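Local coordinates for adhesion G-protein coupled receptor G6 (Danio rerio, PDB 6V55) that probably acts as a calcium-binding adhesion receptor of the G-protein coupled family, with a many-domained extracellular region and a link to myelination, at residues S347-T352 against Y403-V408; D353-D358 against I432-T437; E421-L426 against V441-M446. One frame throughout, in Å; residues are numbered along the deposited sequence.

Contact 1 of 3, residues S347-T352 against Y403-V408; sequences STLVVT and YLALLV
Two neighbouring antiparallel strands of the SEA-domain sheet pair here, 347-352 against 403-408, and the side chains of Ser-347, Leu-349 and Val-351 share one face with Tyr-403, Ala-405 and Leu-407. That face is roofed by helix 361-374, where Ile-365 meets both Val-351 and Tyr-403. Two hydrogen-bonded pairs set the register. Leu-349 N donates to Tyr-403 O at 3.0 Å and Leu-349 O accepts from Tyr-403 N; Ser-347 and Ala-405 exchange the same two bonds, and between them Thr-348 and Leu-404 form a non-hydrogen-bonded pair. Val-351 crosses the Tyr-403 side chain at about a right angle. Val-351 CG2, in the crowded position between backbone N and carbonyl carbon, meets the ring obliquely, 3.9 Å from Tyr-403 CE2. The ring's hydroxyl is bonded to Gln-401, so the tyrosine is held at its far end as well as at its flank. Leu-349 turns CG beside its own backbone N (chi1 -61°), and Leu-349 CD1 reaches across to Ala-405 CB at 4.0 Å. On the opposite face, that of Thr-348 and Leu-404, the two side chains cross obliquely: with CG anti to its backbone N, Leu-404 brings its CD1 3.5 Å from Ser-347 O. Ala-405 O is gripped twice by one residue. Ser-347 N approaches Ala-405 O nearly along the C=O axis at 2.7 Å, while Ser-347 OG, swung between N and C (chi1 48°), donates to it at 3.2 Å from well above the carbonyl plane.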
# COMPACT_ATOMS: atom_id res chain seq x y z
N SER A 347 2.21 14.89 29.38
CA SER A 347 1.53 16.14 29.72
C SER A 347 2.46 17.13 30.40
O SER A 347 3.43 16.76 31.06
CB SER A 347 0.30 15.95 30.63
OG SER A 347 0.61 15.12 31.74
N THR A 348 2.13 18.41 30.23
CA THR A 348 2.85 19.51 30.87
C THR A 348 1.86 20.25 31.76
O THR A 348 0.90 20.85 31.26
CB THR A 348 3.48 20.45 29.84
OG1 THR A 348 4.54 19.76 29.19
CG2 THR A 348 4.04 21.71 30.52
N LEU A 349 2.10 20.20 33.06
CA LEU A 349 1.23 20.78 34.06
C LEU A 349 1.89 22.03 34.62
O LEU A 349 3.05 21.98 35.01
CB LEU A 349 0.94 19.78 35.18
CG LEU A 349 0.25 18.49 34.75
CD1 LEU A 349 0.69 17.32 35.62
CD2 LEU A 349 -1.22 18.68 34.83
N VAL A 350 1.14 23.13 34.66
CA VAL A 350 1.56 24.37 35.30
C VAL A 350 0.67 24.57 36.52
O VAL A 350 -0.54 24.75 36.38
CB VAL A 350 1.47 25.56 34.34
CG1 VAL A 350 1.74 26.84 35.09
CG2 VAL A 350 2.44 25.37 33.19
N VAL A 351 1.25 24.48 37.71
CA VAL A 351 0.49 24.55 38.95
C VAL A 351 0.98 25.73 39.78
O VAL A 351 2.10 26.22 39.60
CB VAL A 351 0.56 23.22 39.75
CG1 VAL A 351 0.14 22.03 38.90
CG2 VAL A 351 1.94 22.99 40.30
N THR A 352 0.12 26.22 40.68
CA THR A 352 0.51 27.26 41.64
C THR A 352 0.36 26.73 43.06
O THR A 352 -0.74 26.40 43.49
CB THR A 352 -0.30 28.55 41.47
OG1 THR A 352 0.08 29.18 40.25
CG2 THR A 352 -0.01 29.52 42.57
N TYR A 403 5.53 20.82 35.84
CA TYR A 403 5.72 19.38 35.96
C TYR A 403 5.58 18.72 34.60
O TYR A 403 4.78 19.16 33.76
CB TYR A 403 4.69 18.76 36.91
CG TYR A 403 4.98 19.02 38.37
CD1 TYR A 403 5.66 18.08 39.13
CD2 TYR A 403 4.59 20.20 38.97
CE1 TYR A 403 5.95 18.30 40.46
CE2 TYR A 403 4.86 20.44 40.30
CZ TYR A 403 5.54 19.49 41.04
OH TYR A 403 5.83 19.73 42.37
N LEU A 404 6.34 17.65 34.39
CA LEU A 404 6.23 16.81 33.21
C LEU A 404 5.74 15.44 33.64
O LEU A 404 6.37 14.81 34.49
CB LEU A 404 7.59 16.71 32.52
CG LEU A 404 7.65 15.93 31.22
CD1 LEU A 404 6.83 16.61 30.15
CD2 LEU A 404 9.11 15.85 30.82
N ALA A 405 4.64 14.96 33.04
CA ALA A 405 3.97 13.75 33.52
C ALA A 405 3.64 12.80 32.38
O ALA A 405 3.20 13.22 31.30
CB ALA A 405 2.69 14.08 34.27
N LEU A 406 3.79 11.49 32.67
CA LEU A 406 3.43 10.40 31.77
C LEU A 406 2.12 9.78 32.23
O LEU A 406 2.07 9.14 33.28
CB LEU A 406 4.52 9.34 31.73
CG LEU A 406 4.35 8.17 30.75
CD1 LEU A 406 4.48 8.67 29.34
CD2 LEU A 406 5.37 7.09 31.02
N LEU A 407 1.06 9.97 31.45
CA LEU A 407 -0.21 9.28 31.68
C LEU A 407 -0.26 8.06 30.78
O LEU A 407 0.14 8.13 29.61
CB LEU A 407 -1.40 10.19 31.37
CG LEU A 407 -1.21 11.68 31.68
CD1 LEU A 407 -2.29 12.54 31.04
CD2 LEU A 407 -1.18 11.89 33.16
N VAL A 408 -0.75 6.93 31.32
CA VAL A 408 -0.84 5.67 30.59
C VAL A 408 -2.29 5.18 30.61
O VAL A 408 -2.92 5.14 31.67
CB VAL A 408 0.14 4.61 31.15
CG1 VAL A 408 0.10 4.53 32.64
CG2 VAL A 408 -0.12 3.22 30.59

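Contact 2 of 3, residues D353-D358 against I432-T437; sequences DEQTPD and IGNGLT
The chain leaving strand 342-353 runs antiparallel to the tight turn that joins strands 431-433 and 436-445: Asp-353 and Leu-436 form a non-hydrogen-bonded pair, and Gly-433 to Leu-436 make a type II beta turn. One backbone bond joins the two segments, Glu-354 N to Gly-435 O at 2.7 Å, with the donor in the carbonyl plane. Gly-435 has the positive phi (74°) expected at this turn position. A CB there would point at the facing segment and clash with Gln-355 NE2, so both backbone and packing suit glycine. On the buried side Leu-436 crosses Asp-353 obliquely, its CD1 resting 3.7 Å from Asp-353 CA and against CB and CG, while Ala-361 of helix 361-374 touches both residues. Asp-353 holds CG anti to its backbone N (chi1 -159°), which lets OD2 accept from Gln-355 N at 2.9 Å, from above the carboxylate plane, in an Asx turn. The same oxygen forms a salt bridge with Arg-359, whose NH1 bonds Asn-434 O. Gln-355, extended beyond CG, passes alongside Gly-435 and sends NE2 to Asn-434 OD1, a weak bond of 3.4 Å with the two amide planes 73° apart. Glu-354 OE2 lies over the glycine, 3.8 Å from Gly-435 CA, and a water donates a weak bond to Glu-354 OE2 and also bonds Thr-437 OG1. One firm backbone bond crosses between the segments; the Gln-355 to Asn-434 bond is weak, and so is the water's bond to Glu-354. Asp-353 OD2, shared by an N-H and a guanidinium, is therefore likely to stay ionised, and Arg-359 ties the Asx turn to the beta turn.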
# COMPACT_ATOMS: atom_id res chain seq x y z
N ASP A 353 1.47 26.66 43.78
CA ASP A 353 1.51 26.19 45.15
C ASP A 353 1.57 27.40 46.05
O ASP A 353 2.52 28.19 45.95
CB ASP A 353 2.74 25.30 45.38
CG ASP A 353 2.59 24.37 46.58
OD1 ASP A 353 3.24 23.31 46.59
OD2 ASP A 353 1.84 24.70 47.53
N GLU A 354 0.60 27.54 46.95
CA GLU A 354 0.67 28.63 47.92
C GLU A 354 1.26 28.19 49.25
O GLU A 354 1.53 29.05 50.10
CB GLU A 354 -0.71 29.24 48.13
CG GLU A 354 -0.98 30.33 47.13
CD GLU A 354 -2.43 30.73 47.11
OE1 GLU A 354 -2.70 31.95 47.19
OE2 GLU A 354 -3.29 29.82 46.99
N GLN A 355 1.49 26.89 49.41
CA GLN A 355 2.11 26.32 50.60
C GLN A 355 3.37 25.56 50.22
O GLN A 355 3.48 24.35 50.47
CB GLN A 355 1.11 25.39 51.30
CG GLN A 355 -0.11 26.11 51.81
CD GLN A 355 -1.28 25.18 51.98
OE1 GLN A 355 -1.09 23.97 52.12
NE2 GLN A 355 -2.50 25.73 51.97
N THR A 356 4.30 26.27 49.56
CA THR A 356 5.55 25.65 49.09
C THR A 356 6.47 25.07 50.17
O THR A 356 6.96 23.94 49.95
CB THR A 356 6.30 26.63 48.18
OG1 THR A 356 5.39 27.29 47.27
CG2 THR A 356 7.37 25.93 47.39
N PRO A 357 6.72 25.71 51.34
CA PRO A 357 7.60 25.07 52.33
C PRO A 357 7.01 23.91 53.11
O PRO A 357 7.75 23.26 53.86
CB PRO A 357 7.92 26.22 53.26
CG PRO A 357 6.77 27.03 53.22
CD PRO A 357 6.50 27.12 51.81
N ASP A 358 5.74 23.64 52.96
CA ASP A 358 5.10 22.64 53.82
C ASP A 358 5.24 21.27 53.17
O ASP A 358 6.04 20.44 53.61
CB ASP A 358 3.66 23.07 54.10
CG ASP A 358 3.59 24.51 54.65
OD1 ASP A 358 4.19 24.77 55.72
OD2 ASP A 358 2.97 25.40 54.01
N ILE A 432 -6.56 21.25 43.05
CA ILE A 432 -5.80 20.02 43.21
C ILE A 432 -5.73 19.63 44.69
O ILE A 432 -6.08 18.51 45.08
CB ILE A 432 -4.39 20.20 42.61
CG1 ILE A 432 -4.47 20.45 41.10
CG2 ILE A 432 -3.52 18.98 42.92
CD1 ILE A 432 -3.29 21.18 40.51
N GLY A 433 -5.22 20.53 45.52
CA GLY A 433 -5.20 20.38 46.95
C GLY A 433 -5.48 21.76 47.49
O GLY A 433 -5.83 22.64 46.69
N ASN A 434 -5.36 21.98 48.79
CA ASN A 434 -5.53 23.33 49.32
C ASN A 434 -4.31 24.16 48.94
O ASN A 434 -3.17 23.72 49.14
CB ASN A 434 -5.72 23.29 50.84
CG ASN A 434 -6.16 24.63 51.40
OD1 ASN A 434 -5.81 24.99 52.53
ND2 ASN A 434 -6.94 25.38 50.61
N GLY A 435 -4.54 25.32 48.33
CA GLY A 435 -3.45 26.17 47.89
C GLY A 435 -2.71 25.67 46.67
O GLY A 435 -1.66 26.22 46.34
N LEU A 436 -3.23 24.65 46.00
CA LEU A 436 -2.64 24.04 44.82
C LEU A 436 -3.67 24.16 43.70
O LEU A 436 -4.83 23.79 43.88
CB LEU A 436 -2.29 22.58 45.09
CG LEU A 436 -1.09 21.92 44.41
CD1 LEU A 436 0.04 22.92 44.11
CD2 LEU A 436 -0.59 20.79 45.31
N THR A 437 -3.26 24.70 42.56
CA THR A 437 -4.22 25.14 41.55
C THR A 437 -3.63 24.93 40.18
O THR A 437 -2.52 25.40 39.91
CB THR A 437 -4.52 26.63 41.72
OG1 THR A 437 -5.03 26.85 43.02
CG2 THR A 437 -5.53 27.10 40.70
O HOH W 1 -3.00 28.75 43.88

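Contact 3 of 3, residues E421-L426 against V441-M446; sequences EIESML and VTVNLM
Helix 419-427 packs nearly antiparallel on strand 436-445 of the SEA-domain sheet, the short axes coming within 7.8 Å at 154°. Ile-422 points at the strand, and its CG2, anti to the backbone N, meets Val-443 CG2 at 4.0 Å with the two side chains crossing at about a right angle. Glu-423 does the polar work. Its extended chain slides past Val-443 in the opposite sense, laying Glu-423 CG 3.8 Å from Val-443 CB, and its carboxylate ends at the strand backbone. There Glu-423 OE1 accepts the N-H of Val-443 with its anti lone pair, at 2.8 Å from Val-443 N and almost straight (174°). OE2 of Glu-423 is in a salt bridge with Arg-427, which also bonds Val-441 O, so the acid is probably charged. One turn on from Ile-422, Leu-426 CD1 touches Val-441 CG2 at 3.9 Å, again crosswise. The helix thus lies over the strand's inward valines, with Phe-373 of helix 361-374 against Ile-422 and Leu-426, while strand 342-353 runs beside 436-445 and Tyr-345 from it reaches Ile-422.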
# COMPACT_ATOMS: atom_id res chain seq x y z
N GLU A 421 -9.79 15.59 25.40
CA GLU A 421 -10.70 15.18 26.46
C GLU A 421 -9.95 14.99 27.77
O GLU A 421 -10.50 15.25 28.84
CB GLU A 421 -11.45 13.91 26.08
CG GLU A 421 -11.91 13.79 24.60
CD GLU A 421 -13.43 13.91 24.43
OE1 GLU A 421 -14.14 13.83 25.47
OE2 GLU A 421 -13.90 14.03 23.26
N ILE A 422 -8.68 14.56 27.69
CA ILE A 422 -7.84 14.47 28.89
C ILE A 422 -7.55 15.86 29.44
O ILE A 422 -7.59 16.08 30.66
CB ILE A 422 -6.55 13.69 28.58
CG1 ILE A 422 -6.85 12.33 27.96
CG2 ILE A 422 -5.73 13.50 29.83
CD1 ILE A 422 -5.61 11.58 27.54
N GLU A 423 -7.30 16.82 28.54
CA GLU A 423 -7.13 18.22 28.92
C GLU A 423 -8.38 18.79 29.57
O GLU A 423 -8.30 19.46 30.61
CB GLU A 423 -6.73 19.06 27.71
CG GLU A 423 -5.39 18.66 27.10
CD GLU A 423 -5.04 19.47 25.85
OE1 GLU A 423 -3.84 19.52 25.49
OE2 GLU A 423 -5.95 20.06 25.25
N SER A 424 -9.56 18.45 29.05
CA SER A 424 -10.78 19.02 29.61
C SER A 424 -11.25 18.32 30.89
O SER A 424 -11.95 18.96 31.68
CB SER A 424 -11.90 19.01 28.57
OG SER A 424 -12.28 17.69 28.23
N MET A 425 -10.92 17.04 31.11
CA MET A 425 -11.20 16.48 32.44
C MET A 425 -10.26 17.02 33.50
O MET A 425 -10.64 17.08 34.68
CB MET A 425 -11.12 14.97 32.44
CG MET A 425 -12.11 14.32 31.54
SD MET A 425 -11.39 12.80 30.92
CE MET A 425 -11.31 11.86 32.40
N LEU A 426 -9.05 17.42 33.11
CA LEU A 426 -8.16 18.06 34.06
C LEU A 426 -8.49 19.54 34.26
O LEU A 426 -8.47 20.02 35.40
CB LEU A 426 -6.71 17.89 33.63
CG LEU A 426 -6.18 16.46 33.69
CD1 LEU A 426 -4.75 16.46 33.27
CD2 LEU A 426 -6.32 15.86 35.09
N VAL A 441 -2.76 23.21 31.38
CA VAL A 441 -2.33 21.85 31.07
C VAL A 441 -2.40 21.68 29.56
O VAL A 441 -3.32 22.18 28.91
CB VAL A 441 -3.17 20.79 31.82
CG1 VAL A 441 -4.68 21.00 31.63
CG2 VAL A 441 -2.77 19.36 31.47
N THR A 442 -1.35 21.10 28.98
CA THR A 442 -1.39 20.56 27.63
C THR A 442 -1.06 19.08 27.71
O THR A 442 -0.18 18.68 28.48
CB THR A 442 -0.39 21.27 26.72
OG1 THR A 442 0.91 20.97 27.20
CG2 THR A 442 -0.58 22.80 26.76
N VAL A 443 -1.78 18.25 26.94
CA VAL A 443 -1.56 16.81 26.87
C VAL A 443 -1.32 16.45 25.41
O VAL A 443 -2.08 16.86 24.53
CB VAL A 443 -2.75 16.00 27.43
CG1 VAL A 443 -2.53 14.50 27.29
CG2 VAL A 443 -3.00 16.33 28.88
N ASN A 444 -0.24 15.70 25.15
CA ASN A 444 0.11 15.26 23.81
C ASN A 444 0.17 13.74 23.78
O ASN A 444 0.73 13.10 24.68
CB ASN A 444 1.46 15.84 23.37
CG ASN A 444 1.37 17.32 23.11
OD1 ASN A 444 0.35 17.81 22.62
ND2 ASN A 444 2.42 18.05 23.46
N LEU A 445 -0.45 13.17 22.75
CA LEU A 445 -0.31 11.75 22.50
C LEU A 445 1.12 11.45 22.09
O LEU A 445 1.72 12.20 21.30
CB LEU A 445 -1.30 11.31 21.43
CG LEU A 445 -1.26 9.89 20.89
CD1 LEU A 445 -1.68 8.93 21.97
CD2 LEU A 445 -2.21 9.83 19.72
N MET A 446 1.68 10.40 22.68
CA MET A 446 3.09 10.08 22.51
C MET A 446 3.36 9.61 21.09
O MET A 446 2.65 8.74 20.57
CB MET A 446 3.51 9.01 23.51
CG MET A 446 4.83 8.39 23.23
SD MET A 446 5.96 8.95 24.44
CE MET A 446 5.46 7.96 25.81

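All three contacts lie in the SEA domain and reach one antiparallel sheet, in which strands 342-353 and 436-445 are neighbours. Contact 1 is buried strand pairing, contact 3 a buried helix-on-sheet packing, and contact 2 a partly exposed junction of loop and turn at the sheet's end. Contacts 1 and 3 sit close, with centres 9 Å apart, and Thr-348 N probably bonds Thr-442 O between them. Contact 2 lies where strands 342-353 and 436-445 meet at that end: Thr-352 N probably bonds Thr-437 O. Backbone bonds dominate contact 1; contact 3 relies on aliphatic packing plus one carboxylate, whereas contact 2 combines one backbone bond with polar side chains and a water.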